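Local coordinates for mitogen-activated protein kinase, putative (Map kinase-like protein) (Leishmania major, PDB 3PG1), which probably binds ATP and acts as a serine/threonine protein kinase of the MAP kinase family, at residues Ala225-Asn229 / Val285-Ala289; Leu144-His148 / Thr311-Leu315. One frame throughout, in Å; residues are numbered along the deposited sequence.

Interaction 1: Ala225-Asn229 / Val285-Ala289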
ATOM      1  N   ALA A 225      -8.298  -4.051  14.124  1.00 28.85           N
ATOM      2  CA  ALA A 225      -9.214  -3.448  15.136  1.00 31.05           C
ATOM      3  C   ALA A 225     -10.387  -2.715  14.468  1.00 32.51           C
ATOM      4  O   ALA A 225     -11.543  -2.795  14.921  1.00 32.97           O
ATOM      5  CB  ALA A 225      -8.434  -2.482  16.035  1.00 30.99           C
ATOM      6  N   GLU A 226     -10.109  -2.067  13.343  1.00 28.89           N
ATOM      7  CA  GLU A 226     -11.122  -1.316  12.624  1.00 31.32           C
ATOM      8  C   GLU A 226     -12.184  -2.227  12.020  1.00 36.19           C
ATOM      9  O   GLU A 226     -13.342  -1.832  11.946  1.00 35.83           O
ATOM     10  CB  GLU A 226     -10.491  -0.446  11.541  1.00 32.44           C
ATOM     11  CG  GLU A 226     -11.485   0.537  10.907  1.00 36.12           C
ATOM     12  CD  GLU A 226     -10.849   1.551   9.978  1.00 43.91           C
ATOM     13  OE1 GLU A 226      -9.627   1.814  10.089  1.00 36.92           O
ATOM     14  OE2 GLU A 226     -11.573   2.059   9.102  1.00 37.74           O
ATOM     15  N   MET A 227     -11.804  -3.439  11.591  1.00 31.11           N
ATOM     16  CA  MET A 227     -12.806  -4.342  11.019  1.00 31.73           C
ATOM     17  C   MET A 227     -13.746  -4.833  12.114  1.00 36.63           C
ATOM     18  O   MET A 227     -14.900  -5.122  11.825  1.00 38.02           O
ATOM     19  CB  MET A 227     -12.130  -5.536  10.311  1.00 32.47           C
ATOM     20  CG  MET A 227     -11.654  -5.199   8.909  1.00 35.08           C
ATOM     21  SD  MET A 227     -11.131  -6.641   7.947  1.00 37.16           S
ATOM     22  CE  MET A 227      -9.609  -6.924   8.673  1.00 30.54           C
ATOM     23  N   PHE A 228     -13.243  -4.990  13.352  1.00 32.56           N
ATOM     24  CA  PHE A 228     -14.103  -5.411  14.468  1.00 32.75           C
ATOM     25  C   PHE A 228     -15.018  -4.246  14.881  1.00 39.46           C
ATOM     26  O   PHE A 228     -16.233  -4.423  15.041  1.00 37.70           O
ATOM     27  CB  PHE A 228     -13.274  -5.831  15.692  1.00 32.50           C
ATOM     28  CG  PHE A 228     -12.692  -7.220  15.630  1.00 32.31           C
ATOM     29  CD1 PHE A 228     -13.480  -8.335  15.910  1.00 33.52           C
ATOM     30  CD2 PHE A 228     -11.345  -7.415  15.300  1.00 29.90           C
ATOM     31  CE1 PHE A 228     -12.952  -9.627  15.807  1.00 33.12           C
ATOM     32  CE2 PHE A 228     -10.806  -8.704  15.223  1.00 31.03           C
ATOM     33  CZ  PHE A 228     -11.609  -9.804  15.500  1.00 30.71           C
ATOM     34  N   ASN A 229     -14.408  -3.065  15.078  1.00 38.10           N
ATOM     35  CA  ASN A 229     -15.081  -1.853  15.547  1.00 38.09           C
ATOM     36  C   ASN A 229     -15.926  -1.129  14.523  1.00 42.87           C
ATOM     37  O   ASN A 229     -16.847  -0.405  14.922  1.00 42.64           O
ATOM     38  CB  ASN A 229     -14.074  -0.902  16.213  1.00 37.78           C
ATOM     39  CG  ASN A 229     -13.487  -1.461  17.492  1.00 47.79           C
ATOM     40  OD1 ASN A 229     -13.885  -2.523  17.956  1.00 36.54           O
ATOM     41  ND2 ASN A 229     -12.478  -0.801  18.063  1.00 38.48           N
ATOM     42  N   VAL A 285     -11.268  -1.807  24.225  1.00 42.71           N
ATOM     43  CA  VAL A 285     -10.827  -1.167  22.984  1.00 41.57           C
ATOM     44  C   VAL A 285     -11.497  -1.840  21.755  1.00 40.20           C
ATOM     45  O   VAL A 285     -11.900  -1.157  20.807  1.00 38.51           O
ATOM     46  CB  VAL A 285      -9.269  -1.227  22.842  1.00 44.09           C
ATOM     47  CG1 VAL A 285      -8.812  -0.411  21.644  1.00 42.30           C
ATOM     48  CG2 VAL A 285      -8.553  -0.762  24.115  1.00 44.10           C
ATOM     49  N   VAL A 286     -11.508  -3.179  21.737  1.00 36.04           N
ATOM     50  CA  VAL A 286     -12.059  -3.957  20.622  1.00 35.70           C
ATOM     51  C   VAL A 286     -13.077  -4.960  21.225  1.00 40.32           C
ATOM     52  O   VAL A 286     -12.764  -6.149  21.360  1.00 39.26           O
ATOM     53  CB  VAL A 286     -10.910  -4.632  19.780  1.00 35.57           C
ATOM     54  CG1 VAL A 286     -11.435  -5.081  18.428  1.00 34.72           C
ATOM     55  CG2 VAL A 286      -9.735  -3.671  19.580  1.00 33.40           C
ATOM     56  N   PRO A 287     -14.294  -4.470  21.616  1.00 39.68           N
ATOM     57  CA  PRO A 287     -15.243  -5.339  22.330  1.00 40.51           C
ATOM     58  C   PRO A 287     -15.713  -6.627  21.683  1.00 44.62           C
ATOM     59  O   PRO A 287     -16.021  -7.597  22.397  1.00 46.72           O
ATOM     60  CB  PRO A 287     -16.415  -4.394  22.713  1.00 45.04           C
ATOM     61  CG  PRO A 287     -16.236  -3.150  21.945  1.00 48.19           C
ATOM     62  CD  PRO A 287     -14.763  -3.067  21.571  1.00 42.16           C
ATOM     63  N   THR A 288     -15.810  -6.649  20.350  1.00 38.79           N
ATOM     64  CA  THR A 288     -16.303  -7.840  19.645  1.00 38.94           C
ATOM     65  C   THR A 288     -15.170  -8.825  19.290  1.00 42.58           C
ATOM     66  O   THR A 288     -15.459  -9.885  18.741  1.00 43.81           O
ATOM     67  CB  THR A 288     -17.169  -7.443  18.448  1.00 41.61           C
ATOM     68  OG1 THR A 288     -16.338  -6.775  17.484  1.00 38.57           O
ATOM     69  CG2 THR A 288     -18.377  -6.550  18.856  1.00 39.58           C
ATOM     70  N   ALA A 289     -13.898  -8.500  19.613  1.00 38.19           N
ATOM     71  CA  ALA A 289     -12.800  -9.444  19.339  1.00 36.65           C
ATOM     72  C   ALA A 289     -12.707 -10.465  20.465  1.00 42.94           C
ATOM     73  O   ALA A 289     -12.715 -10.072  21.636  1.00 44.95           O
ATOM     74  CB  ALA A 289     -11.468  -8.698  19.205  1.00 34.96           C
TER
HETATM   75  O   HOH W   1     -17.293  -7.328  14.954  1.00 44.32           O
HETATM   76  O   HOH W   2     -15.795  -4.360  18.405  1.00 41.33           O
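Val286 is the main bump of this contact, and the last turn of helix 214-229 supplies its hollow. The hollow is made by Ala225, Phe228 and Asn229. The two methyls of Val286 divide it. CG1 lies anti to the backbone N (chi1 -163°) and presses on Phe228 CB at 3.4 Å, and also meets Asn229 OD1, at 3.6 Å. CG2 turns to Ala225 and stops 4.0 Å from its CB. The valine crosses the side chains of Phe228 and Asn229 at about right angles.

The second bump is Ala289. Its CB stands over the middle of the Phe228 ring, 3.7 Å from the centroid and only 7° off the ring normal. This is a CH-pi contact. Val286 CG1 meets the ring obliquely, and Thr288 OG1 lies at its edge, near its plane. Residues 286-289 form a type I beta turn, closed by Ala289 N to Val286 O. The turn brings Val286 and Ala289 to the same phenylalanine.

Polar groups join the two segments beside this packing. Asn229 ND2 donates to Val285 O at 2.8 Å. The donor lies in the carbonyl plane, and the N-H...O angle is 147°. One water donates to Asn229 OD1 and accepts from Thr288 N. Another donates to Phe228 O and is hydrogen-bonded to Thr288 OG1 at 2.8 Å. Both waters tie the helix end to the turn.

Ala293 and Ile297 of helix 291-300 and Ile136 of helix 133-152 also touch Phe228. The arrangement belongs to the helical C-lobe of the protein kinase fold. There the end of helix F packs against the loop between helix 282-285 and helix 291-300 (helix H), downstream of helices 255-260 and 264-269, which are probably the MAP kinase insert.

Interaction 2: Leu144-His148 / Thr311-Leu315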
ATOM      1  N   LEU A 144      -1.786 -10.027   5.749  0.50 20.68           N
ATOM      2  CA  LEU A 144      -0.443 -10.287   6.291  0.50 18.86           C
ATOM      3  C   LEU A 144       0.441 -11.064   5.321  0.50 22.47           C
ATOM      4  O   LEU A 144       1.643 -10.856   5.311  0.50 20.89           O
ATOM      5  CB  LEU A 144      -0.509 -10.970   7.656  0.50 17.70           C
ATOM      6  CG  LEU A 144      -0.974 -10.037   8.791  0.50 20.26           C
ATOM      7  CD1 LEU A 144      -1.346 -10.843  10.049  0.50 19.37           C
ATOM      8  CD2 LEU A 144       0.126  -8.962   9.112  0.50 15.04           C
ATOM      9  N   LEU A 145      -0.154 -11.935   4.504  1.00 21.47           N
ATOM     10  CA  LEU A 145       0.624 -12.660   3.470  1.00 22.80           C
ATOM     11  C   LEU A 145       1.123 -11.657   2.412  1.00 24.71           C
ATOM     12  O   LEU A 145       2.262 -11.745   2.004  1.00 24.17           O
ATOM     13  CB  LEU A 145      -0.209 -13.765   2.795  1.00 23.55           C
ATOM     14  CG  LEU A 145      -0.358 -15.065   3.586  1.00 28.23           C
ATOM     15  CD1 LEU A 145      -1.285 -16.039   2.850  1.00 26.69           C
ATOM     16  CD2 LEU A 145       1.032 -15.744   3.869  1.00 30.85           C
ATOM     17  N   GLY A 146       0.294 -10.683   2.022  1.00 24.64           N
ATOM     18  CA  GLY A 146       0.760  -9.687   1.059  1.00 25.31           C
ATOM     19  C   GLY A 146       1.909  -8.879   1.664  1.00 27.96           C
ATOM     20  O   GLY A 146       2.917  -8.671   1.004  1.00 26.68           O
ATOM     21  N   LEU A 147       1.800  -8.470   2.947  1.00 24.33           N
ATOM     22  CA  LEU A 147       2.917  -7.759   3.615  1.00 21.83           C
ATOM     23  C   LEU A 147       4.150  -8.647   3.727  1.00 23.93           C
ATOM     24  O   LEU A 147       5.251  -8.200   3.421  1.00 22.28           O
ATOM     25  CB  LEU A 147       2.489  -7.305   4.994  1.00 22.19           C
ATOM     26  CG  LEU A 147       1.456  -6.179   5.086  1.00 24.84           C
ATOM     27  CD1 LEU A 147       1.146  -5.892   6.570  1.00 24.78           C
ATOM     28  CD2 LEU A 147       1.945  -4.929   4.359  1.00 23.72           C
ATOM     29  N   HIS A 148       3.962  -9.941   4.092  1.00 22.47           N
ATOM     30  CA  HIS A 148       5.078 -10.885   4.215  1.00 22.73           C
ATOM     31  C   HIS A 148       5.845 -10.939   2.870  1.00 25.86           C
ATOM     32  O   HIS A 148       7.055 -10.912   2.874  1.00 24.69           O
ATOM     33  CB  HIS A 148       4.561 -12.310   4.568  1.00 23.53           C
ATOM     34  CG  HIS A 148       5.696 -13.281   4.839  1.00 26.52           C
ATOM     35  ND1 HIS A 148       6.471 -13.182   5.991  1.00 25.94           N
ATOM     36  CD2 HIS A 148       6.098 -14.370   4.128  1.00 27.50           C
ATOM     37  CE1 HIS A 148       7.389 -14.146   5.890  1.00 25.25           C
ATOM     38  NE2 HIS A 148       7.158 -14.919   4.821  1.00 27.34           N
ATOM     39  N   THR A 311       5.852 -10.292  10.697  1.00 21.51           N
ATOM     40  CA  THR A 311       4.795 -10.924   9.860  1.00 22.64           C
ATOM     41  C   THR A 311       4.778 -12.417  10.019  1.00 25.23           C
ATOM     42  O   THR A 311       3.690 -13.011  10.079  1.00 24.54           O
ATOM     43  CB  THR A 311       4.940 -10.670   8.346  1.00 31.12           C
ATOM     44  OG1 THR A 311       6.238 -11.095   7.970  1.00 34.41           O
ATOM     45  CG2 THR A 311       4.714  -9.274   7.967  1.00 30.94           C
ATOM     46  N   GLU A 312       5.971 -13.049  10.057  1.00 22.89           N
ATOM     47  CA  GLU A 312       5.961 -14.498  10.189  1.00 23.59           C
ATOM     48  C   GLU A 312       5.347 -14.938  11.520  1.00 25.60           C
ATOM     49  O   GLU A 312       4.520 -15.840  11.534  1.00 25.61           O
ATOM     50  CB  GLU A 312       7.357 -15.131   9.957  1.00 24.39           C
ATOM     51  CG  GLU A 312       7.342 -16.613  10.272  1.00 30.68           C
ATOM     52  CD  GLU A 312       8.601 -17.444  10.082  1.00 31.27           C
ATOM     53  OE1 GLU A 312       9.720 -16.890  10.079  1.00 32.59           O
ATOM     54  OE2 GLU A 312       8.455 -18.684  10.113  1.00 28.10           O
ATOM     55  N   GLN A 313       5.732 -14.310  12.620  1.00 23.87           N
ATOM     56  CA  GLN A 313       5.174 -14.711  13.921  1.00 23.99           C
ATOM     57  C   GLN A 313       3.644 -14.410  14.028  1.00 25.18           C
ATOM     58  O   GLN A 313       2.915 -15.157  14.691  1.00 24.71           O
ATOM     59  CB  GLN A 313       5.958 -14.057  15.078  1.00 24.37           C
ATOM     60  CG  GLN A 313       7.396 -14.623  15.269  1.00 35.40           C
ATOM     61  CD  GLN A 313       7.377 -15.866  16.149  1.00 62.73           C
ATOM     62  OE1 GLN A 313       6.479 -16.053  16.977  1.00 53.96           O
ATOM     63  NE2 GLN A 313       8.335 -16.783  15.974  1.00 60.20           N
ATOM     64  N   ALA A 314       3.174 -13.347  13.355  1.00 21.91           N
ATOM     65  CA  ALA A 314       1.727 -12.990  13.348  1.00 22.35           C
ATOM     66  C   ALA A 314       1.009 -14.086  12.547  1.00 24.99           C
ATOM     67  O   ALA A 314      -0.003 -14.591  12.984  1.00 26.09           O
ATOM     68  CB  ALA A 314       1.534 -11.658  12.646  1.00 20.94           C
ATOM     69  N   LEU A 315       1.543 -14.449  11.372  1.00 25.28           N
ATOM     70  CA  LEU A 315       0.977 -15.538  10.532  1.00 24.84           C
ATOM     71  C   LEU A 315       0.939 -16.879  11.277  1.00 28.99           C
ATOM     72  O   LEU A 315      -0.040 -17.621  11.132  1.00 27.07           O
ATOM     73  CB  LEU A 315       1.705 -15.665   9.197  1.00 25.04           C
ATOM     74  CG  LEU A 315       1.365 -14.494   8.189  1.00 28.42           C
ATOM     75  CD1 LEU A 315       2.427 -14.368   7.118  1.00 26.30           C
ATOM     76  CD2 LEU A 315      -0.025 -14.696   7.537  1.00 27.88           C
TER
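Leu315 lays its two methyls into the hollow between Leu144, Leu145 and His148. CD2 rests on Leu144 CB at 3.8 Å. CD1 touches both Leu145 CD2 (3.8 Å) and His148 CB (3.9 Å). The side chains of Leu145 and Leu315 cross at about a right angle. In one of the two deposited conformers of Leu144, its CD1 lies 4.0 Å from Ala314 CB.

The polar link is His148 ND1 with Thr311 OG1, 2.9 Å apart and nearly straight (172°). Either atom could be the donor. The hydroxyl sits at the imidazole edge, in the ring plane. His148 CG is anti to the backbone N (chi1 -174°), which carries the ring out toward the threonine.

This is helix-to-helix packing in the kinase C-lobe: helix 133-152 is helix E, and 311-315 is the short helix I. The short segments run nearly antiparallel, at 153°, with axes 9.8 Å apart.

Thr311 CG2 lies 4.2 Å from Leu147 CB. Met217 of helix 214-229 touches Leu144, Thr311 and Ala314. A weak hydrogen bond joins His148 NE2 to Leu329 O. The Glu312 carboxylate turns to Arg316 in a salt bridge.

Interaction 1 and interaction 2 lie in the same C-lobe, with centres 20 Å apart. Their nearest atoms are about 9 Å apart and do not touch. Two long helices relate them. Helix 214-229 ends in interaction 1 and sends Met217, nearer its start, to interaction 2. Helix 133-152 carries 144-148 and reaches Phe228 of interaction 1 through Ile136. Along the chain, interaction 1 is nested inside the loop closed by interaction 2. As in other protein kinases, the catalytic loop follows helix 133-152 and precedes strand 165-167. Interaction 2 therefore involves the helix that leads into that loop.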